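Carbohydrate-binding protein (Flavonifractor plautii, PDB 6N1B) is an N-acetylgalactosamine deacetylase of a gut bacterium, probably acting on the A blood-group antigen in the conversion of type A to type O blood. Local coordinates at residues Y35-A40 and A369-N374; D50-P55 and W387-A392; R151-Y156 and D190-A195. All blocks are in the same frame, centred on the assembly; numbering follows the deposited sequence.

Contact 1: residues Y35-A40 and A369-N374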
ATOM      1  N   TYR A  35       0.766 -11.482 -13.818  1.00 11.09           N
ATOM      2  CA  TYR A  35       0.370 -10.589 -12.756  1.00  9.97           C
ATOM      3  C   TYR A  35      -1.039 -10.922 -12.315  1.00  9.35           C
ATOM      4  O   TYR A  35      -1.549 -11.981 -12.763  1.00 11.45           O
ATOM      5  CB  TYR A  35       0.646  -9.119 -13.079  1.00 10.11           C
ATOM      6  CG  TYR A  35      -0.053  -8.666 -14.337  1.00 10.81           C
ATOM      7  CD1 TYR A  35      -1.437  -8.414 -14.384  1.00 11.06           C
ATOM      8  CD2 TYR A  35       0.662  -8.504 -15.528  1.00 11.17           C
ATOM      9  CE1 TYR A  35      -2.063  -7.977 -15.587  1.00 11.68           C
ATOM     10  CE2 TYR A  35       0.011  -8.097 -16.727  1.00 12.08           C
ATOM     11  CZ  TYR A  35      -1.328  -7.815 -16.744  1.00 10.52           C
ATOM     12  OH  TYR A  35      -1.980  -7.430 -17.881  1.00 11.47           O
ATOM     13  N   GLN A  36      -1.652 -10.147 -11.397  1.00  9.37           N
ATOM     14  CA  GLN A  36      -2.969 -10.495 -10.885  1.00  9.69           C
ATOM     15  C   GLN A  36      -3.952  -9.555 -11.456  1.00 10.08           C
ATOM     16  O   GLN A  36      -3.723  -8.372 -11.691  1.00 11.37           O
ATOM     17  CB  GLN A  36      -2.986 -10.479  -9.344  1.00 10.75           C
ATOM     18  CG  GLN A  36      -2.165 -11.609  -8.772  1.00 12.41           C
ATOM     19  CD  GLN A  36      -2.256 -11.762  -7.281  1.00 10.16           C
ATOM     20  OE1 GLN A  36      -2.816 -10.930  -6.584  1.00 10.66           O
ATOM     21  NE2 GLN A  36      -1.617 -12.823  -6.763  1.00 10.40           N
ATOM     22  N   ASP A  37      -5.174 -10.075 -11.750  1.00 11.04           N
ATOM     23  CA  ASP A  37      -6.232  -9.230 -12.327  1.00 12.06           C
ATOM     24  C   ASP A  37      -6.983  -8.460 -11.269  1.00 12.30           C
ATOM     25  O   ASP A  37      -7.697  -9.017 -10.485  1.00 17.68           O
ATOM     26  CB  ASP A  37      -7.174 -10.059 -13.181  1.00 14.83           C
ATOM     27  CG  ASP A  37      -6.509 -10.526 -14.397  1.00 18.43           C
ATOM     28  OD1 ASP A  37      -5.940  -9.745 -15.220  1.00 17.90           O
ATOM     29  OD2 ASP A  37      -6.491 -11.755 -14.571  1.00 18.09           O
ATOM     30  N   PHE A  38      -6.852  -7.174 -11.256  1.00 12.69           N
ATOM     31  CA  PHE A  38      -7.638  -6.275 -10.448  1.00 11.94           C
ATOM     32  C   PHE A  38      -8.530  -5.432 -11.351  1.00 13.19           C
ATOM     33  O   PHE A  38      -8.005  -4.896 -12.342  1.00 16.23           O
ATOM     34  CB  PHE A  38      -6.786  -5.345  -9.594  1.00 13.13           C
ATOM     35  CG  PHE A  38      -6.047  -5.977  -8.430  1.00 11.18           C
ATOM     36  CD1 PHE A  38      -4.975  -6.869  -8.527  1.00 13.04           C
ATOM     37  CD2 PHE A  38      -6.495  -5.697  -7.142  1.00 12.03           C
ATOM     38  CE1 PHE A  38      -4.379  -7.429  -7.408  1.00 13.70           C
ATOM     39  CE2 PHE A  38      -5.900  -6.263  -6.057  1.00 12.88           C
ATOM     40  CZ  PHE A  38      -4.876  -7.117  -6.197  1.00 12.54           C
ATOM     41  N   PRO A  39      -9.798  -5.286 -11.056  1.00 13.39           N
ATOM     42  CA  PRO A  39     -10.681  -4.487 -11.898  1.00 15.57           C
ATOM     43  C   PRO A  39     -10.486  -3.014 -11.633  1.00 15.34           C
ATOM     44  O   PRO A  39     -10.316  -2.585 -10.486  1.00 19.79           O
ATOM     45  CB  PRO A  39     -12.037  -5.013 -11.527  1.00 15.11           C
ATOM     46  CG  PRO A  39     -11.896  -5.370 -10.097  1.00 15.25           C
ATOM     47  CD  PRO A  39     -10.512  -5.885  -9.918  1.00 15.06           C
ATOM     48  N   ALA A  40     -10.452  -2.202 -12.643  1.00 12.59           N
ATOM     49  CA  ALA A  40     -10.488  -0.787 -12.494  1.00 11.14           C
ATOM     50  C   ALA A  40     -11.742  -0.224 -13.157  1.00 10.62           C
ATOM     51  O   ALA A  40     -12.127  -0.612 -14.269  1.00 12.86           O
ATOM     52  CB  ALA A  40      -9.289  -0.085 -13.126  1.00 11.38           C
ATOM     53  N   ALA A 369       1.757  -7.635 -22.024  1.00 11.81           N
ATOM     54  CA  ALA A 369       1.249  -8.923 -21.471  1.00 12.90           C
ATOM     55  C   ALA A 369      -0.046  -8.782 -20.734  1.00 11.45           C
ATOM     56  O   ALA A 369      -0.287  -7.782 -20.032  1.00 11.30           O
ATOM     57  CB  ALA A 369       2.266  -9.505 -20.515  1.00 15.05           C
ATOM     58  N   ASP A 370      -0.911  -9.802 -20.821  1.00 11.40           N
ATOM     59  CA  ASP A 370      -2.013 -10.031 -19.946  1.00 10.41           C
ATOM     60  C   ASP A 370      -1.579 -10.678 -18.644  1.00 10.64           C
ATOM     61  O   ASP A 370      -0.397 -10.984 -18.494  1.00 11.15           O
ATOM     62  CB  ASP A 370      -3.151 -10.700 -20.704  1.00 12.48           C
ATOM     63  CG  ASP A 370      -2.882 -12.178 -21.072  1.00 12.09           C
ATOM     64  OD1 ASP A 370      -2.038 -12.824 -20.455  1.00 13.18           O
ATOM     65  OD2 ASP A 370      -3.554 -12.535 -22.111  1.00 14.05           O
ATOM     66  N   SER A 371      -2.536 -10.963 -17.752  1.00 11.10           N
ATOM     67  CA  SER A 371      -2.174 -11.463 -16.459  1.00 11.22           C
ATOM     68  C   SER A 371      -1.611 -12.896 -16.506  1.00 11.61           C
ATOM     69  O   SER A 371      -0.933 -13.359 -15.573  1.00 13.46           O
ATOM     70  CB  SER A 371      -3.322 -11.469 -15.508  1.00 12.48           C
ATOM     71  OG  SER A 371      -4.417 -12.286 -15.994  1.00 13.82           O
ATOM     72  N   SER A 372      -1.878 -13.593 -17.634  1.00 12.99           N
ATOM     73  CA  SER A 372      -1.343 -14.912 -17.854  1.00 14.75           C
ATOM     74  C   SER A 372       0.038 -14.933 -18.510  1.00 15.62           C
ATOM     75  O   SER A 372       0.551 -16.015 -18.801  1.00 18.94           O
ATOM     76  CB  SER A 372      -2.291 -15.725 -18.763  1.00 15.39           C
ATOM     77  OG  SER A 372      -3.512 -15.968 -18.068  1.00 20.53           O
ATOM     78  N   GLY A 373       0.558 -13.741 -18.803  1.00 13.10           N
ATOM     79  CA  GLY A 373       1.763 -13.592 -19.473  1.00 15.14           C
ATOM     80  C   GLY A 373       1.712 -13.777 -20.994  1.00 15.40           C
ATOM     81  O   GLY A 373       2.755 -13.882 -21.656  1.00 19.01           O
ATOM     82  N   ASN A 374       0.512 -13.621 -21.570  1.00 13.58           N
ATOM     83  CA  ASN A 374       0.385 -13.729 -23.024  1.00 13.64           C
ATOM     84  C   ASN A 374       0.270 -12.354 -23.635  1.00 13.50           C
ATOM     85  O   ASN A 374      -0.295 -11.394 -23.037  1.00 14.10           O
ATOM     86  CB  ASN A 374      -0.882 -14.555 -23.340  1.00 15.19           C
ATOM     87  CG  ASN A 374      -0.842 -15.972 -22.750  1.00 15.96           C
ATOM     88  OD1 ASN A 374       0.206 -16.555 -22.593  1.00 23.94           O
ATOM     89  ND2 ASN A 374      -1.989 -16.458 -22.311  1.00 21.09           N
TER
HETATM   90  O   HOH W   1      -5.196  -9.839 -17.955  1.00 16.05           O

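Contact 2: residues D50-P55 and W387-A392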
ATOM      1  N   ASP A  50      -7.911  -1.459 -16.666  1.00 10.81           N
ATOM      2  CA  ASP A  50      -7.519  -2.284 -15.558  1.00 11.09           C
ATOM      3  C   ASP A  50      -6.047  -2.070 -15.084  1.00  9.17           C
ATOM      4  O   ASP A  50      -5.427  -2.961 -14.520  1.00  9.63           O
ATOM      5  CB  ASP A  50      -7.831  -3.742 -15.722  1.00 11.03           C
ATOM      6  CG  ASP A  50      -9.300  -4.001 -15.929  1.00 12.91           C
ATOM      7  OD1 ASP A  50     -10.115  -3.275 -15.372  1.00 12.91           O
ATOM      8  OD2 ASP A  50      -9.660  -4.853 -16.757  1.00 21.33           O
ATOM      9  N   GLN A  51      -5.540  -0.845 -15.328  1.00  8.39           N
ATOM     10  CA  GLN A  51      -4.257  -0.453 -14.775  1.00  8.90           C
ATOM     11  C   GLN A  51      -4.442  -0.041 -13.279  1.00  7.58           C
ATOM     12  O   GLN A  51      -5.361   0.722 -12.988  1.00  9.24           O
ATOM     13  CB  GLN A  51      -3.595   0.645 -15.595  1.00  8.64           C
ATOM     14  CG  GLN A  51      -3.293   0.235 -17.039  1.00  8.58           C
ATOM     15  CD  GLN A  51      -2.618   1.334 -17.770  1.00  9.43           C
ATOM     16  OE1 GLN A  51      -1.499   1.700 -17.361  1.00 10.20           O
ATOM     17  NE2 GLN A  51      -3.248   1.897 -18.793  1.00  8.95           N
ATOM     18  N   VAL A  52      -3.508  -0.542 -12.457  1.00  8.04           N
ATOM     19  CA  VAL A  52      -3.706  -0.500 -11.032  1.00  8.48           C
ATOM     20  C   VAL A  52      -2.325  -0.428 -10.357  1.00  8.73           C
ATOM     21  O   VAL A  52      -1.311  -0.880 -10.898  1.00  8.97           O
ATOM     22  CB  VAL A  52      -4.475  -1.714 -10.484  1.00  8.92           C
ATOM     23  CG1 VAL A  52      -5.965  -1.674 -10.893  1.00  8.91           C
ATOM     24  CG2 VAL A  52      -3.845  -3.032 -10.941  1.00  9.20           C
ATOM     25  N   THR A  53      -2.341   0.167  -9.108  1.00  7.76           N
ATOM     26  CA  THR A  53      -1.116   0.270  -8.307  1.00  8.50           C
ATOM     27  C   THR A  53      -1.421   0.272  -6.847  1.00  8.51           C
ATOM     28  O   THR A  53      -2.573   0.397  -6.418  1.00  9.01           O
ATOM     29  CB  THR A  53      -0.334   1.572  -8.788  1.00  8.32           C
ATOM     30  OG1 THR A  53       1.000   1.479  -8.332  1.00  9.06           O
ATOM     31  CG2 THR A  53      -0.997   2.804  -8.254  1.00  8.89           C
ATOM     32  N   HIS A  54      -0.324   0.184  -6.106  1.00  7.99           N
ATOM     33  CA  HIS A  54      -0.389   0.400  -4.665  1.00  8.55           C
ATOM     34  C   HIS A  54      -1.450  -0.442  -3.928  1.00  7.68           C
ATOM     35  O   HIS A  54      -2.383   0.062  -3.296  1.00  8.84           O
ATOM     36  CB  HIS A  54      -0.540   1.877  -4.342  1.00  8.18           C
ATOM     37  CG  HIS A  54      -0.187   2.324  -2.950  1.00  7.90           C
ATOM     38  ND1 HIS A  54      -0.804   1.973  -1.746  1.00 11.03           N
ATOM     39  CD2 HIS A  54       0.797   3.261  -2.715  1.00  6.35           C
ATOM     40  CE1 HIS A  54      -0.150   2.708  -0.804  1.00  6.94           C
ATOM     41  NE2 HIS A  54       0.800   3.436  -1.371  1.00 11.81           N
ATOM     42  N   PRO A  55      -1.297  -1.776  -4.038  1.00  7.86           N
ATOM     43  CA  PRO A  55      -2.169  -2.615  -3.291  1.00  7.90           C
ATOM     44  C   PRO A  55      -1.892  -2.486  -1.792  1.00  8.12           C
ATOM     45  O   PRO A  55      -0.741  -2.301  -1.410  1.00  8.67           O
ATOM     46  CB  PRO A  55      -1.864  -4.030  -3.759  1.00  9.68           C
ATOM     47  CG  PRO A  55      -0.382  -3.917  -4.079  1.00  9.99           C
ATOM     48  CD  PRO A  55      -0.215  -2.550  -4.691  1.00  9.06           C
ATOM     49  N   TRP A 387       0.692   0.330 -15.628  1.00  8.28           N
ATOM     50  CA  TRP A 387       0.662   0.053 -14.187  1.00  8.44           C
ATOM     51  C   TRP A 387      -0.056  -1.268 -13.906  1.00  8.26           C
ATOM     52  O   TRP A 387      -1.264  -1.375 -14.268  1.00  8.67           O
ATOM     53  CB  TRP A 387      -0.073   1.158 -13.405  1.00  8.98           C
ATOM     54  CG  TRP A 387       0.363   2.580 -13.628  1.00  9.59           C
ATOM     55  CD1 TRP A 387       0.187   3.323 -14.717  1.00 10.39           C
ATOM     56  CD2 TRP A 387       1.035   3.435 -12.648  1.00  8.98           C
ATOM     57  NE1 TRP A 387       0.638   4.648 -14.529  1.00 11.19           N
ATOM     58  CE2 TRP A 387       1.195   4.710 -13.258  1.00 10.42           C
ATOM     59  CE3 TRP A 387       1.465   3.235 -11.368  1.00  9.41           C
ATOM     60  CZ2 TRP A 387       1.744   5.791 -12.602  1.00 11.38           C
ATOM     61  CZ3 TRP A 387       2.101   4.312 -10.695  1.00 10.90           C
ATOM     62  CH2 TRP A 387       2.213   5.555 -11.333  1.00 10.16           C
ATOM     63  N   ARG A 388       0.576  -2.202 -13.205  1.00  8.00           N
ATOM     64  CA  ARG A 388      -0.103  -3.424 -12.781  1.00  8.04           C
ATOM     65  C   ARG A 388       0.349  -3.851 -11.375  1.00  8.02           C
ATOM     66  O   ARG A 388       1.346  -3.354 -10.810  1.00  8.86           O
ATOM     67  CB  ARG A 388       0.282  -4.623 -13.732  1.00  9.19           C
ATOM     68  CG  ARG A 388      -0.023  -4.492 -15.201  1.00  9.28           C
ATOM     69  CD  ARG A 388      -1.513  -4.380 -15.514  1.00 10.09           C
ATOM     70  NE  ARG A 388      -1.647  -4.347 -16.959  1.00  8.92           N
ATOM     71  CZ  ARG A 388      -2.724  -3.995 -17.612  1.00  8.83           C
ATOM     72  NH1 ARG A 388      -3.843  -3.630 -16.960  1.00 10.74           N
ATOM     73  NH2 ARG A 388      -2.708  -3.993 -18.959  1.00 10.90           N
ATOM     74  N   ILE A 389      -0.387  -4.837 -10.838  1.00  8.39           N
ATOM     75  CA  ILE A 389      -0.078  -5.494  -9.558  1.00  8.41           C
ATOM     76  C   ILE A 389       0.127  -6.962  -9.801  1.00  7.99           C
ATOM     77  O   ILE A 389      -0.735  -7.630 -10.421  1.00  9.41           O
ATOM     78  CB  ILE A 389      -1.268  -5.325  -8.548  1.00  9.19           C
ATOM     79  CG1 ILE A 389      -1.441  -3.852  -8.181  1.00  8.98           C
ATOM     80  CG2 ILE A 389      -1.041  -6.169  -7.314  1.00 10.32           C
ATOM     81  CD1 ILE A 389      -2.817  -3.551  -7.524  1.00 10.74           C
ATOM     82  N   GLY A 390       1.255  -7.468  -9.297  1.00  8.82           N
ATOM     83  CA  GLY A 390       1.609  -8.879  -9.326  1.00  9.23           C
ATOM     84  C   GLY A 390       1.974  -9.442  -7.963  1.00  8.94           C
ATOM     85  O   GLY A 390       1.564  -8.851  -6.960  1.00  9.40           O
ATOM     86  N   TYR A 391       2.748 -10.534  -7.941  1.00  9.20           N
ATOM     87  CA  TYR A 391       2.969 -11.255  -6.744  1.00  8.96           C
ATOM     88  C   TYR A 391       4.305 -11.919  -6.762  1.00  8.81           C
ATOM     89  O   TYR A 391       4.798 -12.403  -7.809  1.00  9.97           O
ATOM     90  CB  TYR A 391       1.859 -12.325  -6.580  1.00 10.07           C
ATOM     91  CG  TYR A 391       1.935 -13.156  -5.305  1.00  9.41           C
ATOM     92  CD1 TYR A 391       1.520 -12.672  -4.079  1.00 10.46           C
ATOM     93  CD2 TYR A 391       2.478 -14.435  -5.350  1.00  9.19           C
ATOM     94  CE1 TYR A 391       1.666 -13.407  -2.917  1.00  9.51           C
ATOM     95  CE2 TYR A 391       2.589 -15.204  -4.151  1.00 10.98           C
ATOM     96  CZ  TYR A 391       2.143 -14.660  -2.957  1.00 10.70           C
ATOM     97  OH  TYR A 391       2.287 -15.447  -1.784  1.00 11.20           O
ATOM     98  N   ALA A 392       4.972 -11.979  -5.578  1.00  8.37           N
ATOM     99  CA  ALA A 392       6.212 -12.693  -5.376  1.00  9.39           C
ATOM    100  C   ALA A 392       6.209 -13.329  -3.999  1.00  9.91           C
ATOM    101  O   ALA A 392       5.509 -12.873  -3.109  1.00  9.87           O
ATOM    102  CB  ALA A 392       7.338 -11.698  -5.546  1.00  9.45           C
TER

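Contact 3: residues R151-Y156 and D190-A195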
ATOM      1  N   ARG A 151      -7.389  10.346   4.792  1.00  8.33           N
ATOM      2  CA  ARG A 151      -8.833  10.091   4.976  1.00  8.76           C
ATOM      3  C   ARG A 151      -9.053   8.608   5.240  1.00  7.72           C
ATOM      4  O   ARG A 151      -8.188   7.772   5.029  1.00  8.71           O
ATOM      5  CB  ARG A 151      -9.559  10.571   3.752  1.00  8.52           C
ATOM      6  CG  ARG A 151      -9.469  12.073   3.554  1.00  9.62           C
ATOM      7  CD  ARG A 151     -10.145  12.603   2.276  1.00  9.43           C
ATOM      8  NE  ARG A 151     -10.126  14.044   2.284  1.00  9.85           N
ATOM      9  CZ  ARG A 151     -10.809  14.832   1.430  1.00  9.60           C
ATOM     10  NH1 ARG A 151     -11.324  14.308   0.337  1.00 10.76           N
ATOM     11  NH2 ARG A 151     -10.998  16.103   1.747  1.00 11.76           N
ATOM     12  N   LEU A 152     -10.259   8.331   5.726  1.00  8.90           N
ATOM     13  CA  LEU A 152     -10.612   7.013   6.282  1.00  8.70           C
ATOM     14  C   LEU A 152     -12.070   6.692   5.998  1.00  8.27           C
ATOM     15  O   LEU A 152     -12.976   7.558   6.221  1.00  9.45           O
ATOM     16  CB  LEU A 152     -10.378   7.042   7.767  1.00  8.85           C
ATOM     17  CG  LEU A 152     -10.902   5.903   8.630  1.00  9.34           C
ATOM     18  CD1 LEU A 152     -10.274   4.552   8.270  1.00  9.53           C
ATOM     19  CD2 LEU A 152     -10.690   6.205  10.103  1.00 10.95           C
ATOM     20  N   ARG A 153     -12.278   5.479   5.496  1.00  8.41           N
ATOM     21  CA  ARG A 153     -13.653   4.899   5.432  1.00  9.39           C
ATOM     22  C   ARG A 153     -13.563   3.534   6.106  1.00  8.41           C
ATOM     23  O   ARG A 153     -12.615   2.785   5.926  1.00  9.13           O
ATOM     24  CB  ARG A 153     -14.112   4.708   3.965  1.00  9.38           C
ATOM     25  CG  ARG A 153     -14.566   6.033   3.307  1.00 10.18           C
ATOM     26  CD  ARG A 153     -14.889   5.841   1.819  1.00  9.95           C
ATOM     27  NE  ARG A 153     -15.344   7.086   1.206  1.00 10.81           N
ATOM     28  CZ  ARG A 153     -16.610   7.469   1.027  1.00 10.37           C
ATOM     29  NH1 ARG A 153     -17.617   6.700   1.384  1.00 11.70           N
ATOM     30  NH2 ARG A 153     -16.863   8.658   0.454  1.00 11.39           N
ATOM     31  N   ILE A 154     -14.641   3.205   6.865  1.00  9.02           N
ATOM     32  CA  ILE A 154     -14.713   1.956   7.639  1.00  8.93           C
ATOM     33  C   ILE A 154     -15.863   1.100   7.088  1.00  8.82           C
ATOM     34  O   ILE A 154     -16.886   1.645   6.576  1.00  9.10           O
ATOM     35  CB  ILE A 154     -14.973   2.321   9.121  1.00  9.59           C
ATOM     36  CG1 ILE A 154     -13.760   3.043   9.707  1.00  9.29           C
ATOM     37  CG2 ILE A 154     -15.377   1.120   9.991  1.00 11.49           C
ATOM     38  CD1 ILE A 154     -13.987   3.782  11.002  1.00  9.28           C
ATOM     39  N   SER A 155     -15.688  -0.237   7.177  1.00  8.68           N
ATOM     40  CA  SER A 155     -16.777  -1.107   6.765  1.00  8.68           C
ATOM     41  C   SER A 155     -16.939  -2.241   7.778  1.00  8.40           C
ATOM     42  O   SER A 155     -15.935  -2.823   8.250  1.00  9.77           O
ATOM     43  CB  SER A 155     -16.478  -1.723   5.387  1.00 10.13           C
ATOM     44  OG  SER A 155     -17.539  -2.560   4.898  1.00 10.15           O
ATOM     45  N   TYR A 156     -18.221  -2.569   8.036  1.00  9.83           N
ATOM     46  CA  TYR A 156     -18.613  -3.734   8.760  1.00 10.29           C
ATOM     47  C   TYR A 156     -18.929  -4.979   7.894  1.00  9.99           C
ATOM     48  O   TYR A 156     -18.776  -6.129   8.389  1.00 11.03           O
ATOM     49  CB  TYR A 156     -19.779  -3.448   9.677  1.00  9.88           C
ATOM     50  CG  TYR A 156     -19.586  -2.390  10.700  1.00  9.48           C
ATOM     51  CD1 TYR A 156     -18.756  -2.656  11.826  1.00  9.18           C
ATOM     52  CD2 TYR A 156     -20.167  -1.165  10.665  1.00 10.74           C
ATOM     53  CE1 TYR A 156     -18.650  -1.718  12.859  1.00  9.76           C
ATOM     54  CE2 TYR A 156     -20.073  -0.204  11.697  1.00 10.76           C
ATOM     55  CZ  TYR A 156     -19.307  -0.508  12.814  1.00 10.12           C
ATOM     56  OH  TYR A 156     -19.195   0.384  13.848  1.00 11.35           O
ATOM     57  N   ASP A 190     -19.627  11.996   0.523  1.00 14.80           N
ATOM     58  CA  ASP A 190     -18.958  12.826   1.515  1.00 17.65           C
ATOM     59  C   ASP A 190     -18.709  12.133   2.836  1.00 15.02           C
ATOM     60  O   ASP A 190     -18.233  12.733   3.836  1.00 15.61           O
ATOM     61  CB  ASP A 190     -19.814  14.100   1.836  1.00 20.28           C
ATOM     62  CG  ASP A 190     -20.022  14.999   0.661  1.00 25.77           C
ATOM     63  OD1 ASP A 190     -19.111  15.094  -0.159  1.00 27.70           O
ATOM     64  OD2 ASP A 190     -21.111  15.608   0.597  1.00 25.26           O
ATOM     65  N   ASP A 191     -19.032  10.849   2.865  1.00 13.00           N
ATOM     66  CA  ASP A 191     -18.956  10.065   4.100  1.00 12.78           C
ATOM     67  C   ASP A 191     -17.607   9.427   4.346  1.00 11.03           C
ATOM     68  O   ASP A 191     -17.398   8.200   4.206  1.00 11.25           O
ATOM     69  CB  ASP A 191     -20.090   9.078   4.181  1.00 12.24           C
ATOM     70  CG  ASP A 191     -21.444   9.731   4.325  1.00 13.02           C
ATOM     71  OD1 ASP A 191     -21.556  10.733   5.052  1.00 20.47           O
ATOM     72  OD2 ASP A 191     -22.403   9.225   3.758  1.00 13.79           O
ATOM     73  N   PHE A 192     -16.638  10.269   4.714  1.00 10.15           N
ATOM     74  CA  PHE A 192     -15.323   9.842   5.151  1.00 10.52           C
ATOM     75  C   PHE A 192     -14.943  10.595   6.396  1.00 10.04           C
ATOM     76  O   PHE A 192     -15.529  11.659   6.648  1.00 11.00           O
ATOM     77  CB  PHE A 192     -14.261   9.976   3.996  1.00 10.52           C
ATOM     78  CG  PHE A 192     -14.046  11.385   3.561  1.00 10.37           C
ATOM     79  CD1 PHE A 192     -13.223  12.259   4.313  1.00 11.45           C
ATOM     80  CD2 PHE A 192     -14.793  11.921   2.489  1.00 11.38           C
ATOM     81  CE1 PHE A 192     -13.048  13.531   3.915  1.00 12.60           C
ATOM     82  CE2 PHE A 192     -14.657  13.226   2.158  1.00 13.49           C
ATOM     83  CZ  PHE A 192     -13.787  14.025   2.860  1.00 13.81           C
ATOM     84  N   ILE A 193     -13.907  10.145   7.067  1.00  8.62           N
ATOM     85  CA  ILE A 193     -13.264  10.825   8.190  1.00  9.58           C
ATOM     86  C   ILE A 193     -11.945  11.389   7.721  1.00  9.69           C
ATOM     87  O   ILE A 193     -11.181  10.672   7.100  1.00 10.57           O
ATOM     88  CB  ILE A 193     -13.138   9.862   9.388  1.00 11.16           C
ATOM     89  CG1 ILE A 193     -14.479   9.399   9.934  1.00 13.01           C
ATOM     90  CG2 ILE A 193     -12.239  10.425  10.507  1.00 13.56           C
ATOM     91  CD1 ILE A 193     -14.467   8.243  10.887  1.00 12.01           C
ATOM     92  N   THR A 194     -11.669  12.656   8.123  1.00 10.84           N
ATOM     93  CA  THR A 194     -10.341  13.229   7.960  1.00  9.75           C
ATOM     94  C   THR A 194      -9.511  12.797   9.161  1.00  9.59           C
ATOM     95  O   THR A 194      -9.798  13.229  10.296  1.00 11.28           O
ATOM     96  CB  THR A 194     -10.358  14.721   7.761  1.00 10.16           C
ATOM     97  OG1 THR A 194     -11.094  15.079   6.619  1.00 12.59           O
ATOM     98  CG2 THR A 194      -8.947  15.270   7.783  1.00 12.29           C
ATOM     99  N   ALA A 195      -8.549  11.901   8.987  1.00 10.55           N
ATOM    100  CA  ALA A 195      -7.647  11.433  10.050  1.00  9.79           C
ATOM    101  C   ALA A 195      -6.583  12.454  10.325  1.00 10.14           C
ATOM    102  O   ALA A 195      -6.255  12.670  11.509  1.00 11.68           O
ATOM    103  CB  ALA A 195      -7.101  10.090   9.706  1.00 10.15           C
TER

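Contact 1: residues Y35-A40 and A369-N374
Tyr-35 lies along the turn that begins at Asp-370, its ring laid flat against the backbone of Ser-371. With chi1 at 58° its CG sits between the backbone N and the carbonyl carbon, which carries the ring beside the turn. CB itself packs on the carbonyl oxygen of Ile-389, and CG only grazes Ser-371 CA. Tyr-35 CD1 and CE1 are nearer to the serine than CG is, Tyr-35 CE1 coming within 3.7 Å of Ser-371 CB. Ser-371 CA stands over the middle of the Tyr-35 ring, 3.6 Å from the ring centroid and 13° off the normal, a CH-pi contact over the face. On the other flank Tyr-35 CE2 is 3.3 Å from Ala-369 O, which lies at the ring edge. At the tip the phenol OH of Tyr-35 donates to Ala-369 O over 2.8 Å, while the main chain binds as well, Tyr-35 N giving its hydrogen to Ser-371 O at 3.1 Å. The residue is thus held at its main-chain N and at its hydroxyl.

Asp-37 adds a side-chain bond: Ser-371 OG donates to its OD2 at 2.6 Å, on the syn side of the carboxylate. A water joins Asp-37 OD1 to Ser-371 N, so both carboxylate oxygens are tied to the same serine. Asp-370 turns away and stabilises its own turn, OD1 accepting from Asn-374 N at 2.9 Å and OD2 pairing with Thr-376.

The arrangement is that of a type I beta turn, Asp-370 to Gly-373, between strands 367-369 and 375-378, pinned at the protein surface to the segment following strand 30-31. That short N-terminal strand borders the sheet containing 385-395, consistent with closure of a five-bladed beta-propeller by its N-terminal end.

Contact 2: residues D50-P55 and W387-A392
Ile-389 overlaps both Val-52 and Pro-55 with its outer branch. Its CG1 is anti to the carbonyl carbon (chi1 -65°), and the chain runs on so that Ile-389 CD1 reaches 3.6 Å from Val-52 CG2, the two side chains crossing at about a right angle. Ile-389 CD1 also lies 3.9 Å from Pro-55 CB, and Ile-389 CG2 touches Pro-55 CG, the isoleucine end butting against the proline ring. Two residues earlier, Trp-387 runs alongside Thr-53, both pointing the same way. Thr-53 OG1 approaches the rim of the indole, 3.5 Å from Trp-387 CE3, while it bonds to Ser-357 OG. The bound galactose residues are about 5 Å from the Trp-387 side chain.

Gln-51 meets Trp-387 at its backbone N and at the CD1 edge. The extended chain of Gln-51 sets OE1 to accept from Trp-387 N at 3.1 Å, the N-H pointing almost straight at the oxygen (161°). The amide is fixed from its other side as well, since NE2 bonds to Asp-383 and to Ala-48 O. Between the backbones, Val-52 N donates to Trp-387 O at 3.0 Å, from above the carbonyl plane rather than along a lone pair. Arg-388 points away at its base, but its bent chain brings NH1 back to a weak bond with Asp-50 O, 3.0 Å long; Asp-49 O is its stronger partner.

The strand axes approach to 4.7 Å with 45° between their N-to-C directions, and the strands diverge after that single backbone bond. Strand 52-60 edges the sheet with 67-75 and 87-91, whereas 385-395 lies between 30-31 and 351-361; Tyr-73 packs in from strand 67-75 and Ser-357 from strand 351-361.

Contact 3: residues R151-Y156 and D190-A195
A chi1 of 64° turns the Phe-192 ring toward Arg-151, whose side chain, extended from CG to NE, passes over one face of that ring. Arg-151 CD makes a CH-pi contact 3.9 Å from the centroid of the Phe-192 ring. Farther out, the guanidinium lies over the ring's tip, with Phe-192 CZ 3.4 Å from CZ of Arg-151 and the planes 29° apart. NE of this arginine forms a salt bridge with Glu-149, and Trp-138 adds a cation-pi contact.

On the same strand, Arg-153 CG touches Phe-192 CB at 4.0 Å, and its NH2 lies near the plane at the ring edge. Asp-191 O sits over one face of its guanidinium, toward NH1, at too poor an angle for a hydrogen bond; the N-H groups go to Trp-161 O, Gly-188 O and Glu-108.

Beneath lies an antiparallel pair: Ile-193 N donates to Leu-152 O at 2.9 Å, nearly straight (175°), while the return bond from Leu-152 N to Ile-193 O is weak. Leu-152 and Ile-193 pack on the buried face.

Two arginines of strand 148-155 thus lie against Phe-192, just before edge strand 193-198; salt bridges with Glu-149 and Glu-108 probably offset their charges and fix both guanidinium groups, leaving the Arg-151 face to stack on Phe-192.

In the fold
Contacts 1 and 2 adjoin, their centres 9 Å apart, and cross along the chain: 35-40 and 50-55 come from its N-terminal end, 369-374 and 387-392 from its C-terminal end. They meet directly where Gln-36 N probably bonds to Ile-389 O and Ala-40 N to Asp-50 OD1. Contact 3 is nested inside both loops, its centre 30 Å from contact 1 and 24 Å from contact 2, and closes strand 193-198 onto 148-155 in another four-stranded sheet. Five antiparallel sheets of three or four strands are consistent with a five-bladed propeller, in which contacts 1 and 2 lie at the seam between first and last blades and contact 3 on an outer edge.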